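Uncharacterized conserved protein BF1870 (Bacteroides fragilis, PDB 3EWL) is of unknown function, but its C-terminal part, the piece in this structure, is a thioredoxin-like domain whose CxxC pattern would be consistent with thiol-disulfide chemistry. Local coordinates at residues Y29-F34 / Q87-G92; I113-G118 / E130-Y135. All coordinates share one frame; numbering follows the deposited sequence.

How the contacts relate
Both contacts lie on the face of the mixed sheet that helix 40-50 packs against, and their centres are about 13 Å apart. Contact 1 is the more central, about 4 Å from the centre of the chain, and reaches from strand 29-34 across the sheet to the edge segment 87-92. Contact 2, about 11 Å from that centre, joins strand 112-116 to the C-terminal helix. Strands 29-34 and 112-116 are antiparallel neighbours, with probable hydrogen bonds T30 O to L116 N (2.7 Å) and L32 N to Y114 O (2.8 Å). Both are buried: contact 1, mainly aromatic, wholly so; contact 2, mostly aliphatic, is bounded on one side by the partly exposed Y135.

Contact 1 (Y29-F34 / Q87-G92); sequences YTMLFF and QGWIVG
F33 and W89 meet across an intervening strand: 64-70 lies between 29-34 and 90-93 and runs parallel to both, and the nearest CA atoms of the two segments, those of F33 and V91, are 9.2 Å apart. Side chains alone therefore close the gap, burying 115 Å² in total. The indole of W89 extends over the sheet on the side of helix 40-50. The six-membered ring of W89 turns its edge to the face of F33 in a T-shaped pair, with centroids 5.2 Å apart and planes at 65°. The closest atoms are W89 CZ3 and F33 CD2, 3.8 Å apart, so the indole corner lies over the rim of the phenyl ring. With CG anti to the backbone N (chi1 -175°) the F33 ring is carried toward W89, and chi2 of 80° turns its face to the indole. M31, a selenomethionine, is extended as far as SE and then bends, bringing CE to 4.2 Å from W89 CH2 at an oblique approach to the ring. From helix 40-50, F45 meets the F33 ring, F49 packs edge-to-face on W89, and E46 touches both. All three residues are buried, held by van der Waals contacts and the edge-to-face pair, which implies a mainly apolar core, E46 at its side, under the helix at whose start lies a possible thioredoxin-type CxxC motif (C39, C42).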
loop_
_atom_site.group_PDB
_atom_site.type_symbol
_atom_site.label_atom_id
_atom_site.label_comp_id
_atom_site.label_asym_id
_atom_site.label_seq_id
_atom_site.Cartn_x
_atom_site.Cartn_y
_atom_site.Cartn_z
ATOM N N TYR A 29 10.618 -2.792 5.665
ATOM C CA TYR A 29 9.487 -3.469 5.020
ATOM C C TYR A 29 8.603 -2.417 4.415
ATOM O O TYR A 29 8.457 -1.351 4.995
ATOM C CB TYR A 29 8.663 -4.233 6.034
ATOM C CG TYR A 29 9.373 -5.426 6.608
ATOM C CD1 TYR A 29 9.351 -6.651 5.958
ATOM C CD2 TYR A 29 10.105 -5.317 7.803
ATOM C CE1 TYR A 29 10.032 -7.784 6.506
ATOM C CE2 TYR A 29 10.787 -6.423 8.349
ATOM C CZ TYR A 29 10.745 -7.641 7.698
ATOM O OH TYR A 29 11.422 -8.703 8.249
ATOM N N THR A 30 7.991 -2.744 3.276
ATOM C CA THR A 30 6.998 -1.905 2.637
ATOM C C THR A 30 5.727 -2.719 2.446
ATOM O O THR A 30 5.752 -3.787 1.820
ATOM C CB THR A 30 7.488 -1.397 1.256
ATOM O OG1 THR A 30 8.729 -0.690 1.440
ATOM C CG2 THR A 30 6.464 -0.432 0.604
HETATM N N MSE A 31 4.621 -2.236 3.001
HETATM C CA MSE A 31 3.342 -2.854 2.672
HETATM C C MSE A 31 2.670 -2.028 1.589
HETATM O O MSE A 31 2.373 -0.852 1.811
HETATM C CB MSE A 31 2.452 -2.951 3.896
HETATM C CG MSE A 31 1.097 -3.655 3.621
HETATM SE SE MSE A 31 -0.053 -3.789 5.202
HETATM C CE MSE A 31 -1.050 -2.152 5.012
ATOM N N LEU A 32 2.357 -2.651 0.461
ATOM C CA LEU A 32 1.544 -1.972 -0.535
ATOM C C LEU A 32 0.070 -2.252 -0.281
ATOM O O LEU A 32 -0.317 -3.397 -0.076
ATOM C CB LEU A 32 1.886 -2.437 -1.950
ATOM C CG LEU A 32 3.330 -2.409 -2.396
ATOM C CD1 LEU A 32 3.339 -3.052 -3.791
ATOM C CD2 LEU A 32 3.959 -1.002 -2.408
ATOM N N PHE A 33 -0.735 -1.202 -0.295
ATOM C CA PHE A 33 -2.156 -1.307 -0.008
ATOM C C PHE A 33 -2.934 -0.743 -1.188
ATOM O O PHE A 33 -3.071 0.485 -1.313
ATOM C CB PHE A 33 -2.488 -0.551 1.306
ATOM C CG PHE A 33 -3.938 -0.705 1.773
ATOM C CD1 PHE A 33 -4.354 -1.850 2.442
ATOM C CD2 PHE A 33 -4.873 0.315 1.574
ATOM C CE1 PHE A 33 -5.685 -1.987 2.895
ATOM C CE2 PHE A 33 -6.197 0.194 2.049
ATOM C CZ PHE A 33 -6.604 -0.976 2.696
ATOM N N PHE A 34 -3.394 -1.618 -2.088
ATOM C CA PHE A 34 -4.158 -1.160 -3.229
ATOM C C PHE A 34 -5.587 -1.029 -2.839
ATOM O O PHE A 34 -6.207 -1.999 -2.422
ATOM C CB PHE A 34 -3.966 -2.029 -4.483
ATOM C CG PHE A 34 -2.517 -2.121 -4.935
ATOM C CD1 PHE A 34 -1.909 -1.065 -5.623
ATOM C CD2 PHE A 34 -1.734 -3.230 -4.597
ATOM C CE1 PHE A 34 -0.539 -1.139 -6.018
ATOM C CE2 PHE A 34 -0.372 -3.308 -4.984
ATOM C CZ PHE A 34 0.212 -2.256 -5.716
ATOM N N GLN A 87 -3.357 7.781 9.635
ATOM C CA GLN A 87 -2.239 8.642 9.947
ATOM C C GLN A 87 -0.888 7.908 9.857
ATOM O O GLN A 87 -0.747 6.811 10.369
ATOM C CB GLN A 87 -2.465 9.191 11.358
ATOM C CG GLN A 87 -2.722 10.650 11.404
ATOM C CD GLN A 87 -1.454 11.408 11.044
ATOM O OE1 GLN A 87 -0.342 11.053 11.505
ATOM N NE2 GLN A 87 -1.598 12.440 10.201
ATOM N N GLY A 88 0.108 8.491 9.197
ATOM C CA GLY A 88 1.398 7.783 9.057
ATOM C C GLY A 88 1.577 7.024 7.744
ATOM O O GLY A 88 2.702 6.762 7.337
ATOM N N TRP A 89 0.482 6.636 7.093
ATOM C CA TRP A 89 0.534 6.004 5.766
ATOM C C TRP A 89 0.815 7.034 4.711
ATOM O O TRP A 89 0.301 8.167 4.778
ATOM C CB TRP A 89 -0.810 5.344 5.412
ATOM C CG TRP A 89 -1.172 4.140 6.272
ATOM C CD1 TRP A 89 -0.672 3.809 7.527
ATOM C CD2 TRP A 89 -2.147 3.137 5.960
ATOM N NE1 TRP A 89 -1.280 2.663 7.990
ATOM C CE2 TRP A 89 -2.164 2.215 7.039
ATOM C CE3 TRP A 89 -2.993 2.917 4.856
ATOM C CZ2 TRP A 89 -3.009 1.093 7.054
ATOM C CZ3 TRP A 89 -3.837 1.807 4.866
ATOM C CH2 TRP A 89 -3.837 0.905 5.956
ATOM N N ILE A 90 1.626 6.655 3.740
ATOM C CA ILE A 90 1.788 7.445 2.541
ATOM C C ILE A 90 0.606 7.077 1.648
ATOM O O ILE A 90 0.359 5.909 1.443
ATOM C CB ILE A 90 3.120 7.114 1.875
ATOM C CG1 ILE A 90 4.250 7.498 2.831
ATOM C CG2 ILE A 90 3.295 7.848 0.485
ATOM C CD1 ILE A 90 5.591 6.964 2.344
ATOM N N VAL A 91 -0.146 8.078 1.172
ATOM C CA VAL A 91 -1.362 7.851 0.402
ATOM C C VAL A 91 -1.142 8.429 -0.995
ATOM O O VAL A 91 -0.901 9.641 -1.115
ATOM C CB VAL A 91 -2.551 8.551 1.077
ATOM C CG1 VAL A 91 -3.825 8.389 0.229
ATOM C CG2 VAL A 91 -2.726 7.990 2.466
ATOM N N GLY A 92 -1.175 7.579 -2.030
ATOM C CA GLY A 92 -0.799 8.005 -3.382
ATOM C C GLY A 92 -1.768 7.588 -4.476
ATOM O O GLY A 92 -2.499 6.634 -4.313
#

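Contact 2 (I113-G118 / E130-Y135); sequences IYLLDG and EQLIDY
The C-terminal beta-beta-alpha part of the thioredoxin-like fold brings L132 and Y135 of helix 129-137 down onto I113 and L115 of strand 112-116. Over segments 113-116 and 130-135 the helix lies almost along the strand: their N-to-C directions differ by 20° and their axes approach to 10.4 Å, a separation bridged by side chains from both sides. L115 and L132 are in register, and L132 divides its two methyls between two strand residues. Its CD2 packs on L115 CD2 at 3.8 Å, while its CD1 meets I113 CG2 at 4.0 Å. I113 and L115 are two apart on the strand, and both direct their CB toward the helix, whereas that of Y114 between them points away.

In the order of the chain, strand 112-116 leads by a short loop that begins with D117 and G118 into the antiparallel edge strand 122-124, and the helix then runs back over the sheet, nearly parallel to strand 112-116. On the same face, F45 of helix 40-50 touches both I113 and L132, and M31 of strand 29-34 also reaches these two residues, so the contact lies where two helices and two strands converge.

Y135, one helical turn beyond L132, marks the more exposed margin. The Y135 side chain leaves the helix with CG opposite the backbone N (chi1 179°), which carries the ring to L115, whose CD2 lies 4.0 Å from Y135 CD2 and approaches the ring obliquely. That same L115 methyl is thus shared by L132 and Y135. Beyond it the tyrosine side chain also rests on I123 of the edge strand, while L115 packs beside L124.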
loop_
_atom_site.group_PDB
_atom_site.type_symbol
_atom_site.label_atom_id
_atom_site.label_comp_id
_atom_site.label_asym_id
_atom_site.label_seq_id
_atom_site.Cartn_x
_atom_site.Cartn_y
_atom_site.Cartn_z
ATOM N N ILE A 113 -3.208 -6.545 -0.901
ATOM C CA ILE A 113 -2.085 -6.202 -0.099
ATOM C C ILE A 113 -0.892 -7.064 -0.526
ATOM O O ILE A 113 -1.039 -8.297 -0.734
ATOM C CB ILE A 113 -2.431 -6.471 1.351
ATOM C CG1 ILE A 113 -3.614 -5.595 1.784
ATOM C CG2 ILE A 113 -1.245 -6.190 2.263
ATOM C CD1 ILE A 113 -4.737 -6.385 2.425
ATOM N N TYR A 114 0.269 -6.418 -0.599
ATOM C CA TYR A 114 1.551 -7.090 -0.773
ATOM C C TYR A 114 2.506 -6.656 0.340
ATOM O O TYR A 114 2.551 -5.477 0.707
ATOM C CB TYR A 114 2.191 -6.726 -2.151
ATOM C CG TYR A 114 1.515 -7.291 -3.394
ATOM C CD1 TYR A 114 2.216 -8.146 -4.255
ATOM C CD2 TYR A 114 0.210 -6.961 -3.737
ATOM C CE1 TYR A 114 1.635 -8.646 -5.410
ATOM C CE2 TYR A 114 -0.382 -7.496 -4.887
ATOM C CZ TYR A 114 0.350 -8.344 -5.703
ATOM O OH TYR A 114 -0.174 -8.895 -6.852
ATOM N N LEU A 115 3.299 -7.589 0.860
ATOM C CA LEU A 115 4.414 -7.216 1.709
ATOM C C LEU A 115 5.748 -7.311 0.934
ATOM O O LEU A 115 6.029 -8.327 0.294
ATOM C CB LEU A 115 4.436 -8.095 2.949
ATOM C CG LEU A 115 5.471 -7.648 3.990
ATOM C CD1 LEU A 115 5.229 -6.234 4.480
ATOM C CD2 LEU A 115 5.381 -8.619 5.140
ATOM N N LEU A 116 6.554 -6.254 0.980
ATOM C CA LEU A 116 7.845 -6.278 0.316
ATOM C C LEU A 116 8.899 -6.177 1.399
ATOM O O LEU A 116 8.639 -5.569 2.449
ATOM C CB LEU A 116 8.037 -5.046 -0.605
ATOM C CG LEU A 116 6.859 -4.596 -1.427
ATOM C CD1 LEU A 116 7.230 -3.384 -2.254
ATOM C CD2 LEU A 116 6.366 -5.766 -2.314
ATOM N N ASP A 117 10.083 -6.740 1.131
ATOM C CA ASP A 117 11.197 -6.675 2.057
ATOM C C ASP A 117 12.059 -5.458 1.779
ATOM O O ASP A 117 11.633 -4.521 1.104
ATOM C CB ASP A 117 12.041 -7.952 1.971
ATOM C CG ASP A 117 12.929 -8.047 0.681
ATOM O OD1 ASP A 117 13.003 -7.135 -0.173
ATOM O OD2 ASP A 117 13.608 -9.083 0.561
ATOM N N GLY A 118 13.285 -5.494 2.293
ATOM C CA GLY A 118 14.206 -4.391 2.207
ATOM C C GLY A 118 14.679 -4.118 0.799
ATOM O O GLY A 118 14.996 -2.977 0.469
ATOM N N GLU A 130 -4.216 -12.029 8.720
ATOM C CA GLU A 130 -3.701 -13.187 9.443
ATOM C C GLU A 130 -2.263 -13.501 9.052
ATOM O O GLU A 130 -1.417 -13.736 9.920
ATOM C CB GLU A 130 -4.559 -14.434 9.144
ATOM C CG GLU A 130 -5.941 -14.433 9.784
ATOM C CD GLU A 130 -7.016 -13.685 8.942
ATOM O OE1 GLU A 130 -8.223 -13.799 9.301
ATOM O OE2 GLU A 130 -6.674 -12.993 7.931
ATOM N N GLN A 131 -2.002 -13.557 7.741
ATOM C CA GLN A 131 -0.675 -13.912 7.243
ATOM C C GLN A 131 0.365 -12.861 7.581
ATOM O O GLN A 131 1.520 -13.188 7.844
ATOM C CB GLN A 131 -0.668 -14.120 5.716
ATOM C CG GLN A 131 -0.534 -15.559 5.263
ATOM C CD GLN A 131 -0.186 -15.727 3.766
ATOM O OE1 GLN A 131 -0.699 -14.998 2.884
ATOM N NE2 GLN A 131 0.675 -16.706 3.478
ATOM N N LEU A 132 -0.048 -11.592 7.516
ATOM C CA LEU A 132 0.812 -10.461 7.902
ATOM C C LEU A 132 1.219 -10.500 9.374
ATOM O O LEU A 132 2.410 -10.434 9.693
ATOM C CB LEU A 132 0.103 -9.130 7.633
ATOM C CG LEU A 132 0.304 -8.520 6.260
ATOM C CD1 LEU A 132 -0.776 -7.413 6.081
ATOM C CD2 LEU A 132 1.746 -7.996 6.136
ATOM N N ILE A 133 0.220 -10.628 10.245
ATOM C CA ILE A 133 0.430 -10.681 11.676
ATOM C C ILE A 133 1.385 -11.819 11.947
ATOM O O ILE A 133 2.463 -11.633 12.548
ATOM C CB ILE A 133 -0.908 -10.879 12.429
ATOM C CG1 ILE A 133 -1.715 -9.584 12.450
ATOM C CG2 ILE A 133 -0.683 -11.368 13.882
ATOM C CD1 ILE A 133 -3.183 -9.813 12.714
ATOM N N ASP A 134 1.023 -12.984 11.441
ATOM C CA ASP A 134 1.828 -14.143 11.698
ATOM C C ASP A 134 3.231 -13.901 11.252
ATOM O O ASP A 134 4.150 -14.206 12.004
ATOM C CB ASP A 134 1.302 -15.388 11.005
ATOM C CG ASP A 134 2.157 -16.630 11.337
ATOM O OD1 ASP A 134 2.791 -17.174 10.410
ATOM O OD2 ASP A 134 2.227 -17.017 12.539
ATOM N N TYR A 135 3.411 -13.362 10.036
ATOM C CA TYR A 135 4.780 -13.173 9.514
ATOM C C TYR A 135 5.551 -12.086 10.270
ATOM O O TYR A 135 6.736 -12.241 10.533
ATOM C CB TYR A 135 4.811 -12.869 8.000
ATOM C CG TYR A 135 6.225 -12.660 7.478
ATOM C CD1 TYR A 135 6.954 -13.713 6.935
ATOM C CD2 TYR A 135 6.851 -11.409 7.572
ATOM C CE1 TYR A 135 8.235 -13.533 6.485
ATOM C CE2 TYR A 135 8.140 -11.227 7.131
ATOM C CZ TYR A 135 8.826 -12.299 6.604
ATOM O OH TYR A 135 10.105 -12.097 6.166
#